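Local coordinates for periplasmic solute binding protein (Pectobacterium atrosepticum, PDB 4RY1) that probably binds a sugar in the periplasm and hands it to an ABC-type importer, as a member of the bacterial solute-binding protein 1 family, at residues D65-P70 with F367-E372; L174-M179 with S360-S365; V232-P237 with S257-K262. One frame throughout, in Å; residues are numbered along the deposited sequence.

Contact 1: residues D65-P70 with F367-E372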
loop_
_atom_site.group_PDB
_atom_site.type_symbol
_atom_site.label_atom_id
_atom_site.label_comp_id
_atom_site.label_asym_id
_atom_site.label_seq_id
_atom_site.Cartn_x
_atom_site.Cartn_y
_atom_site.Cartn_z
ATOM N N ASP A 65 0.187 -2.064 9.778
ATOM C CA ASP A 65 0.618 -1.209 8.689
ATOM C C ASP A 65 1.689 -0.231 9.186
ATOM O O ASP A 65 1.621 0.283 10.314
ATOM C CB ASP A 65 -0.578 -0.476 8.055
ATOM C CG ASP A 65 -0.925 -0.940 6.630
ATOM O OD1 ASP A 65 -0.271 -1.815 6.027
ATOM O OD2 ASP A 65 -1.906 -0.411 6.102
ATOM N N TRP A 66 2.660 0.055 8.317
ATOM C CA TRP A 66 3.734 1.017 8.631
ATOM C C TRP A 66 3.194 2.387 9.034
ATOM O O TRP A 66 3.726 3.060 9.929
ATOM C CB TRP A 66 4.682 1.112 7.435
ATOM C CG TRP A 66 5.631 2.253 7.417
ATOM C CD1 TRP A 66 6.833 2.334 8.049
ATOM C CD2 TRP A 66 5.482 3.449 6.664
ATOM N NE1 TRP A 66 7.432 3.534 7.749
ATOM C CE2 TRP A 66 6.622 4.223 6.885
ATOM C CE3 TRP A 66 4.489 3.936 5.806
ATOM C CZ2 TRP A 66 6.802 5.456 6.280
ATOM C CZ3 TRP A 66 4.673 5.155 5.208
ATOM C CH2 TRP A 66 5.816 5.898 5.448
ATOM N N ASN A 67 2.135 2.803 8.376
ATOM C CA ASN A 67 1.569 4.122 8.632
ATOM C C ASN A 67 0.778 4.206 9.924
ATOM O O ASN A 67 0.284 5.294 10.261
ATOM C CB ASN A 67 0.745 4.540 7.431
ATOM C CG ASN A 67 -0.120 3.436 6.927
ATOM O OD1 ASN A 67 0.381 2.413 6.393
ATOM N ND2 ASN A 67 -1.400 3.599 7.071
ATOM N N TRP A 68 0.712 3.098 10.669
ATOM C CA TRP A 68 0.133 3.097 12.019
ATOM C C TRP A 68 1.167 3.381 13.094
ATOM O O TRP A 68 0.807 3.564 14.270
ATOM C CB TRP A 68 -0.580 1.795 12.362
ATOM C CG TRP A 68 -1.662 1.407 11.418
ATOM C CD1 TRP A 68 -2.255 2.171 10.442
ATOM C CD2 TRP A 68 -2.254 0.121 11.333
ATOM N NE1 TRP A 68 -3.179 1.430 9.767
ATOM C CE2 TRP A 68 -3.218 0.172 10.309
ATOM C CE3 TRP A 68 -2.090 -1.075 12.051
ATOM C CZ2 TRP A 68 -3.987 -0.937 9.953
ATOM C CZ3 TRP A 68 -2.872 -2.171 11.703
ATOM C CH2 TRP A 68 -3.790 -2.097 10.657
ATOM N N LEU A 69 2.436 3.437 12.728
ATOM C CA LEU A 69 3.475 3.692 13.720
ATOM C C LEU A 69 3.358 5.073 14.391
ATOM O O LEU A 69 3.650 5.192 15.582
ATOM C CB LEU A 69 4.878 3.445 13.173
ATOM C CG LEU A 69 5.222 1.985 12.899
ATOM C CD1 LEU A 69 6.648 1.887 12.378
ATOM C CD2 LEU A 69 5.066 1.121 14.140
ATOM N N PRO A 70 2.922 6.126 13.656
ATOM C CA PRO A 70 2.710 7.388 14.421
ATOM C C PRO A 70 1.707 7.260 15.575
ATOM O O PRO A 70 1.990 7.681 16.698
ATOM C CB PRO A 70 2.268 8.376 13.343
ATOM C CG PRO A 70 2.977 7.855 12.129
ATOM C CD PRO A 70 2.833 6.359 12.205
ATOM N N PHE A 367 2.192 10.193 7.292
ATOM C CA PHE A 367 1.037 11.063 7.504
ATOM C C PHE A 367 0.223 11.319 6.246
ATOM O O PHE A 367 -0.936 11.706 6.345
ATOM C CB PHE A 367 1.479 12.363 8.161
ATOM C CG PHE A 367 2.070 12.144 9.520
ATOM C CD1 PHE A 367 1.267 11.772 10.590
ATOM C CD2 PHE A 367 3.426 12.263 9.723
ATOM C CE1 PHE A 367 1.817 11.512 11.832
ATOM C CE2 PHE A 367 3.979 12.036 10.962
ATOM C CZ PHE A 367 3.175 11.658 12.022
ATOM N N MET A 368 0.819 11.081 5.076
ATOM C CA MET A 368 0.058 11.150 3.815
ATOM C C MET A 368 -1.084 10.132 3.792
ATOM O O MET A 368 -2.106 10.349 3.113
ATOM C CB MET A 368 0.977 11.046 2.584
ATOM C CG MET A 368 1.311 9.649 2.063
ATOM S SD MET A 368 2.117 9.623 0.434
ATOM C CE MET A 368 0.946 10.685 -0.382
ATOM N N GLU A 369 -0.924 9.045 4.551
ATOM C CA GLU A 369 -1.977 8.018 4.678
ATOM C C GLU A 369 -2.871 8.176 5.913
ATOM O O GLU A 369 -3.666 7.288 6.213
ATOM C CB GLU A 369 -1.374 6.618 4.642
ATOM C CG GLU A 369 -0.474 6.411 3.442
ATOM C CD GLU A 369 -0.441 4.978 2.958
ATOM O OE1 GLU A 369 -1.161 4.125 3.516
ATOM O OE2 GLU A 369 0.310 4.705 2.001
ATOM N N ASN A 370 -2.766 9.307 6.612
ATOM C CA ASN A 370 -3.633 9.574 7.768
ATOM C C ASN A 370 -5.091 9.442 7.313
ATOM O O ASN A 370 -5.457 10.030 6.294
ATOM C CB ASN A 370 -3.346 10.972 8.332
ATOM C CG ASN A 370 -4.328 11.400 9.402
ATOM O OD1 ASN A 370 -5.435 11.823 9.091
ATOM N ND2 ASN A 370 -3.911 11.340 10.664
ATOM N N GLN A 371 -5.914 8.704 8.048
ATOM C CA GLN A 371 -7.263 8.397 7.553
ATOM C C GLN A 371 -8.127 9.664 7.464
ATOM O O GLN A 371 -8.897 9.807 6.521
ATOM C CB GLN A 371 -7.965 7.349 8.420
ATOM N N GLU A 372 -8.023 10.567 8.444
ATOM C CA GLU A 372 -8.759 11.844 8.352
ATOM C C GLU A 372 -8.340 12.664 7.144
ATOM O O GLU A 372 -9.161 13.271 6.451
ATOM C CB GLU A 372 -8.539 12.710 9.586
ATOM C CG GLU A 372 -9.356 12.297 10.771
ATOM C CD GLU A 372 -9.237 13.280 11.935
ATOM O OE1 GLU A 372 -8.582 12.927 12.926
ATOM O OE2 GLU A 372 -9.764 14.407 11.840
HETATM O O HOH W 1 -2.623 5.868 8.452
#
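Pro-70 meets the Phe-367 ring obliquely, its CB 3.5 Å from Phe-367 CE1, and the two side chains run antiparallel past one another. Phe-367 sets out from the backbone away from 65-70, yet with CG anti to its carbonyl carbon (chi1 -63°) the ring swings back to bring CE1 and CZ against the proline; its other neighbours include Leu-406 of helix 391-409. Within 65-70, one face of the Trp-68 ring carries Asp-65 CB, 3.5 Å above the ring centre.

The polar half of the contact pairs Asn-67 with Glu-369, which is modelled in two conformers. In the one given here the side chains cross at about a right angle, and Asn-67 ND2 stays 3.6 Å from Glu-369 OE1. Lys-285 of strand 284-292 joins them instead: its NZ makes a salt bridge with Glu-369 OE1 and a hydrogen bond with Asn-67 OD1. A water adds a second bridge, accepting from Asn-67 ND2 at 2.9 Å and lying 2.8 Å from Glu-369 O, to which it can donate.

Asp-65 OD1 hydrogen-bonds a glycerol, probably from the crystallisation liquor, and a bound glycerol lies about 4 Å from the Glu-369 side chain, nearest atoms. The start of helix 69-74 with the loop before it, and the 3-10 turn and loop ahead of helix 371-385, thus meet beside a small-molecule pocket, consistent with the ligand cleft of a periplasmic binding protein.

Contact 2: residues L174-M179 with S360-S365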
loop_
_atom_site.group_PDB
_atom_site.type_symbol
_atom_site.label_atom_id
_atom_site.label_comp_id
_atom_site.label_asym_id
_atom_site.label_seq_id
_atom_site.Cartn_x
_atom_site.Cartn_y
_atom_site.Cartn_z
ATOM N N LEU A 174 -0.702 9.216 -6.509
ATOM C CA LEU A 174 -0.304 9.449 -7.902
ATOM C C LEU A 174 0.067 10.938 -8.118
ATOM O O LEU A 174 1.091 11.268 -8.727
ATOM C CB LEU A 174 -1.423 9.041 -8.856
ATOM C CG LEU A 174 -1.085 9.013 -10.354
ATOM C CD1 LEU A 174 -0.109 7.907 -10.700
ATOM C CD2 LEU A 174 -2.348 8.876 -11.192
ATOM N N GLY A 175 -0.783 11.807 -7.585
ATOM C CA GLY A 175 -0.563 13.259 -7.608
ATOM C C GLY A 175 0.721 13.611 -6.866
ATOM O O GLY A 175 1.530 14.410 -7.335
ATOM N N ARG A 176 0.901 13.025 -5.685
ATOM C CA ARG A 176 2.137 13.226 -4.909
ATOM C C ARG A 176 3.378 12.849 -5.721
ATOM O O ARG A 176 4.408 13.551 -5.668
ATOM C CB ARG A 176 2.102 12.406 -3.623
ATOM C CG ARG A 176 3.343 12.622 -2.773
ATOM C CD ARG A 176 4.027 11.331 -2.444
ATOM N NE ARG A 176 5.319 11.476 -1.784
ATOM C CZ ARG A 176 6.440 10.942 -2.235
ATOM N NH1 ARG A 176 6.436 10.172 -3.310
ATOM N NH2 ARG A 176 7.575 11.134 -1.573
ATOM N N SER A 177 3.298 11.744 -6.461
ATOM C CA SER A 177 4.425 11.270 -7.263
ATOM C C SER A 177 4.719 12.286 -8.384
ATOM O O SER A 177 5.878 12.678 -8.618
ATOM C CB SER A 177 4.133 9.861 -7.823
ATOM O OG SER A 177 5.245 9.277 -8.463
ATOM N N TYR A 178 3.657 12.736 -9.044
ATOM C CA TYR A 178 3.758 13.803 -10.047
ATOM C C TYR A 178 4.463 15.049 -9.494
ATOM O O TYR A 178 5.393 15.591 -10.105
ATOM C CB TYR A 178 2.365 14.191 -10.556
ATOM C CG TYR A 178 2.332 15.407 -11.466
ATOM C CD1 TYR A 178 2.675 15.300 -12.814
ATOM C CD2 TYR A 178 1.914 16.657 -10.991
ATOM C CE1 TYR A 178 2.632 16.402 -13.655
ATOM C CE2 TYR A 178 1.852 17.759 -11.833
ATOM C CZ TYR A 178 2.217 17.624 -13.162
ATOM O OH TYR A 178 2.188 18.707 -14.021
ATOM N N MET A 179 4.002 15.499 -8.340
ATOM C CA MET A 179 4.541 16.713 -7.717
ATOM C C MET A 179 5.979 16.536 -7.236
ATOM O O MET A 179 6.765 17.487 -7.231
ATOM C CB MET A 179 3.653 17.182 -6.573
ATOM C CG MET A 179 2.236 17.561 -6.993
ATOM S SD MET A 179 2.037 19.104 -7.983
ATOM C CE MET A 179 2.285 20.332 -6.690
ATOM N N SER A 360 14.081 7.311 -5.270
ATOM C CA SER A 360 13.603 8.667 -4.972
ATOM C C SER A 360 14.426 9.258 -3.840
ATOM O O SER A 360 14.842 8.548 -2.935
ATOM C CB SER A 360 12.130 8.679 -4.551
ATOM O OG SER A 360 11.692 10.000 -4.232
ATOM N N LYS A 361 14.601 10.568 -3.890
ATOM C CA LYS A 361 15.244 11.338 -2.822
ATOM C C LYS A 361 14.230 12.112 -2.009
ATOM O O LYS A 361 14.590 12.928 -1.142
ATOM C CB LYS A 361 16.240 12.314 -3.416
ATOM C CG LYS A 361 17.388 11.560 -4.008
ATOM C CD LYS A 361 17.936 12.293 -5.201
ATOM C CE LYS A 361 19.313 11.783 -5.573
ATOM N NZ LYS A 361 19.308 11.050 -6.865
ATOM N N VAL A 362 12.961 11.845 -2.296
ATOM C CA VAL A 362 11.874 12.579 -1.666
ATOM C C VAL A 362 11.139 11.584 -0.754
ATOM O O VAL A 362 10.488 10.653 -1.228
ATOM C CB VAL A 362 10.913 13.181 -2.710
ATOM C CG1 VAL A 362 9.782 13.954 -2.048
ATOM C CG2 VAL A 362 11.659 14.092 -3.670
ATOM N N ALA A 363 11.240 11.809 0.552
ATOM C CA ALA A 363 10.665 10.909 1.549
ATOM C C ALA A 363 9.154 10.785 1.415
ATOM O O ALA A 363 8.477 11.743 1.080
ATOM C CB ALA A 363 11.006 11.408 2.954
ATOM N N VAL A 364 8.663 9.584 1.721
ATOM C CA VAL A 364 7.247 9.287 1.849
ATOM C C VAL A 364 6.931 9.388 3.346
ATOM O O VAL A 364 7.584 8.732 4.167
ATOM C CB VAL A 364 6.929 7.876 1.302
ATOM C CG1 VAL A 364 5.461 7.523 1.500
ATOM C CG2 VAL A 364 7.334 7.785 -0.172
ATOM N N SER A 365 5.958 10.226 3.686
ATOM C CA SER A 365 5.539 10.433 5.061
ATOM C C SER A 365 4.403 9.496 5.390
ATOM O O SER A 365 3.452 9.377 4.610
ATOM C CB SER A 365 5.032 11.855 5.256
ATOM O OG SER A 365 4.620 12.024 6.586
HETATM O O HOH W 2 9.009 9.309 -3.688
#
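Arg-176 reaches from its helix to the backbone of 360-365 and uses one nitrogen, NH2, for two carbonyls. From Arg-176 NH2 to Ala-363 O is 2.9 Å and to Val-362 O 3.0 Å, both bonds clearly bent, with N-H...O angles of 140° and 135°. In each case the nitrogen stands well above the carbonyl plane, and while Val-362 O lies in the guanidinium plane, Ala-363 O is tilted somewhat from it.

The other nitrogens are also engaged. Arg-176 NH1 donates to a water 2.7 Å away, and that water donates a hydrogen bond to Ser-360 OG at 2.8 Å. NE makes a salt bridge with Asp-186, which would be expected to help fix the rotation of the guanidinium and to balance its charge. Ser-360 OG is itself well used: it accepts from Val-362 N at 3.0 Å, closing an ST turn, and has a further hydrogen bond with Asp-279 OD2. The turn spans Ser-360 to Val-362, whose own carbonyl is one of the two that receive the arginine.

Apolar atoms complete the seat. Val-364 CG2 sits over one face of the guanidinium, toward its rim, 3.6 Å from Arg-176 NH2, and Val-362 CG1 approaches the same nitrogen. The arginine leaves the helix with CG anti to the backbone N (chi1 -178°), then bends at chi2, which carries the flat end across to the loop.

Helix 169-183 is in this way tied to the segment between helices 346-356 and 371-385. Ser-177 and Leu-174 of the same helix rest on Tyr-247 of strand 245-249, while Tyr-178 and Met-179 pack against helix 199-214.

Contact 3: residues V232-P237 with S257-K262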
loop_
_atom_site.group_PDB
_atom_site.type_symbol
_atom_site.label_atom_id
_atom_site.label_comp_id
_atom_site.label_asym_id
_atom_site.label_seq_id
_atom_site.Cartn_x
_atom_site.Cartn_y
_atom_site.Cartn_z
ATOM N N VAL A 232 -13.921 -2.594 -5.230
ATOM C CA VAL A 232 -13.693 -2.307 -6.656
ATOM C C VAL A 232 -13.103 -3.521 -7.384
ATOM O O VAL A 232 -13.404 -3.747 -8.551
ATOM C CB VAL A 232 -12.845 -1.040 -6.835
ATOM C CG1 VAL A 232 -12.433 -0.835 -8.286
ATOM C CG2 VAL A 232 -13.676 0.158 -6.418
ATOM N N TYR A 233 -12.330 -4.334 -6.661
ATOM C CA TYR A 233 -11.782 -5.560 -7.254
ATOM C C TYR A 233 -12.862 -6.625 -7.512
ATOM O O TYR A 233 -12.588 -7.687 -8.058
ATOM C CB TYR A 233 -10.614 -6.117 -6.436
ATOM C CG TYR A 233 -10.826 -6.312 -4.952
ATOM C CD1 TYR A 233 -11.346 -7.499 -4.438
ATOM C CD2 TYR A 233 -10.416 -5.333 -4.049
ATOM C CE1 TYR A 233 -11.490 -7.671 -3.071
ATOM C CE2 TYR A 233 -10.547 -5.502 -2.693
ATOM C CZ TYR A 233 -11.084 -6.673 -2.207
ATOM O OH TYR A 233 -11.222 -6.836 -0.847
ATOM N N GLU A 234 -14.100 -6.314 -7.147
ATOM C CA GLU A 234 -15.281 -7.171 -7.425
ATOM C C GLU A 234 -16.314 -6.537 -8.367
ATOM O O GLU A 234 -17.319 -7.187 -8.684
ATOM C CB GLU A 234 -16.000 -7.566 -6.112
ATOM C CG GLU A 234 -15.180 -8.459 -5.195
ATOM C CD GLU A 234 -15.696 -8.508 -3.767
ATOM O OE1 GLU A 234 -16.890 -8.248 -3.550
ATOM O OE2 GLU A 234 -14.891 -8.802 -2.847
ATOM N N ILE A 235 -16.115 -5.294 -8.817
ATOM C CA ILE A 235 -17.130 -4.687 -9.700
ATOM C C ILE A 235 -16.917 -5.093 -11.155
ATOM O O ILE A 235 -15.790 -5.337 -11.600
ATOM C CB ILE A 235 -17.292 -3.149 -9.574
ATOM C CG1 ILE A 235 -16.084 -2.406 -10.160
ATOM C CG2 ILE A 235 -17.569 -2.755 -8.123
ATOM C CD1 ILE A 235 -16.192 -0.891 -10.123
ATOM N N ARG A 236 -18.011 -5.125 -11.895
ATOM C CA ARG A 236 -17.992 -5.647 -13.251
ATOM C C ARG A 236 -17.042 -4.865 -14.153
ATOM O O ARG A 236 -16.348 -5.475 -14.958
ATOM C CB ARG A 236 -19.402 -5.659 -13.861
ATOM N N PRO A 237 -17.012 -3.513 -14.039
ATOM C CA PRO A 237 -16.076 -2.831 -14.928
ATOM C C PRO A 237 -14.598 -3.182 -14.746
ATOM O O PRO A 237 -13.836 -3.084 -15.717
ATOM C CB PRO A 237 -16.309 -1.355 -14.611
ATOM C CG PRO A 237 -17.751 -1.304 -14.230
ATOM C CD PRO A 237 -17.915 -2.548 -13.381
ATOM N N SER A 257 -6.116 -9.250 -8.721
ATOM C CA SER A 257 -6.103 -10.312 -9.705
ATOM C C SER A 257 -7.138 -11.396 -9.401
ATOM O O SER A 257 -7.533 -12.143 -10.296
ATOM C CB SER A 257 -4.714 -10.953 -9.748
ATOM O OG SER A 257 -3.776 -10.103 -10.375
ATOM N N SER A 258 -7.600 -11.432 -8.149
ATOM C CA SER A 258 -8.286 -12.609 -7.571
ATOM C C SER A 258 -9.594 -12.963 -8.285
ATOM O O SER A 258 -9.918 -14.134 -8.449
ATOM C CB SER A 258 -8.509 -12.429 -6.053
ATOM O OG SER A 258 -9.476 -11.422 -5.737
ATOM N N ASN A 259 -10.325 -11.950 -8.741
ATOM C CA ASN A 259 -11.620 -12.177 -9.418
ATOM C C ASN A 259 -11.600 -11.948 -10.948
ATOM O O ASN A 259 -12.657 -11.927 -11.595
ATOM C CB ASN A 259 -12.713 -11.327 -8.755
ATOM C CG ASN A 259 -12.796 -11.550 -7.246
ATOM O OD1 ASN A 259 -12.840 -12.687 -6.772
ATOM N ND2 ASN A 259 -12.838 -10.470 -6.492
ATOM N N MET A 260 -10.412 -11.780 -11.535
ATOM C CA MET A 260 -10.300 -11.583 -12.995
ATOM C C MET A 260 -10.623 -12.893 -13.752
ATOM O O MET A 260 -10.275 -13.975 -13.256
ATOM C CB MET A 260 -8.892 -11.103 -13.393
ATOM C CG MET A 260 -8.493 -9.682 -12.981
ATOM S SD MET A 260 -9.655 -8.332 -13.328
ATOM C CE MET A 260 -9.552 -7.993 -15.015
ATOM N N PRO A 261 -11.257 -12.807 -14.952
ATOM C CA PRO A 261 -11.465 -14.040 -15.734
ATOM C C PRO A 261 -10.136 -14.686 -16.102
ATOM O O PRO A 261 -9.128 -13.991 -16.217
ATOM C CB PRO A 261 -12.162 -13.545 -17.013
ATOM C CG PRO A 261 -12.700 -12.208 -16.675
ATOM C CD PRO A 261 -11.730 -11.621 -15.689
ATOM N N LYS A 262 -10.162 -15.998 -16.312
ATOM C CA LYS A 262 -8.959 -16.809 -16.613
ATOM C C LYS A 262 -8.117 -16.297 -17.805
ATOM O O LYS A 262 -6.881 -16.372 -17.787
ATOM C CB LYS A 262 -9.365 -18.286 -16.843
ATOM C CG LYS A 262 -9.459 -18.710 -18.308
ATOM C CD LYS A 262 -10.522 -19.765 -18.573
ATOM C CE LYS A 262 -11.016 -19.673 -20.012
ATOM N NZ LYS A 262 -12.433 -20.100 -20.164
HETATM O O HOH W 3 -10.358 -9.098 -8.972
HETATM O O HOH W 4 -13.076 -10.670 -3.660
#
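A short 3-10 segment, 232-234, faces a type I beta turn running from Ser-257 to Met-260, and the two backbones come nearest at Glu-234 and Asn-259, whose CA atoms are 6.5 Å apart. Asn-259 carries the contact through its amide nitrogen. Asn-259 ND2 donates to Tyr-233 O over 3.2 Å in a nearly straight bond (N-H...O 173°); the oxygen lies in the amide plane, although the donor stands above the carbonyl plane.

Asn-259 ND2 also comes in at the edge of the Tyr-233 ring, 3.9 Å from Tyr-233 CD1, with ring and amide planes only 23° apart. On the aliphatic part of the glutamate, Glu-234 CG lies 3.3 Å from Asn-259 ND2.

Two waters widen the join. The tyrosine carbonyl accepts two hydrogen bonds, one from Asn-259 ND2 and one from a water 2.8 Å from Tyr-233 O that in turn accepts from Asn-259 N. The second water accepts from Asn-259 ND2 and donates to Glu-234 OE2 at 2.7 Å. That carboxylate oxygen is held further by Asn-231 ND2, while the Tyr-233 ring meets Tyr-256 edge-to-face.

This is a polar surface contact, one direct hydrogen bond supplemented by two waters: an asparagine in a beta turn between helix 253-257 and strand 266-268 binds a main-chain carbonyl of the 3-10 turn ahead of helix 236-239.

How the contacts relate
Contacts 1 and 2 are neighbours, their centres 15 Å apart, and they touch directly: Trp-66 CH2 packs 3.6 Å from Val-364 O, and Met-368 CE lies 3.8 Å from Arg-176 CD. The chain from 360 to 372 serves both, first at helix 169-183 and then at the loop and first turn of helix 69-74. Asp-65 of contact 1 and Ser-177 of contact 2 each bond glycerol, which suggests that both border the probable sugar-binding cleft. Contact 3 stands apart, about 28 Å from contact 1 and 29 Å from contact 2 between centres. In sequence the three are nested, contact 3 within contact 2 and contact 2 within contact 1.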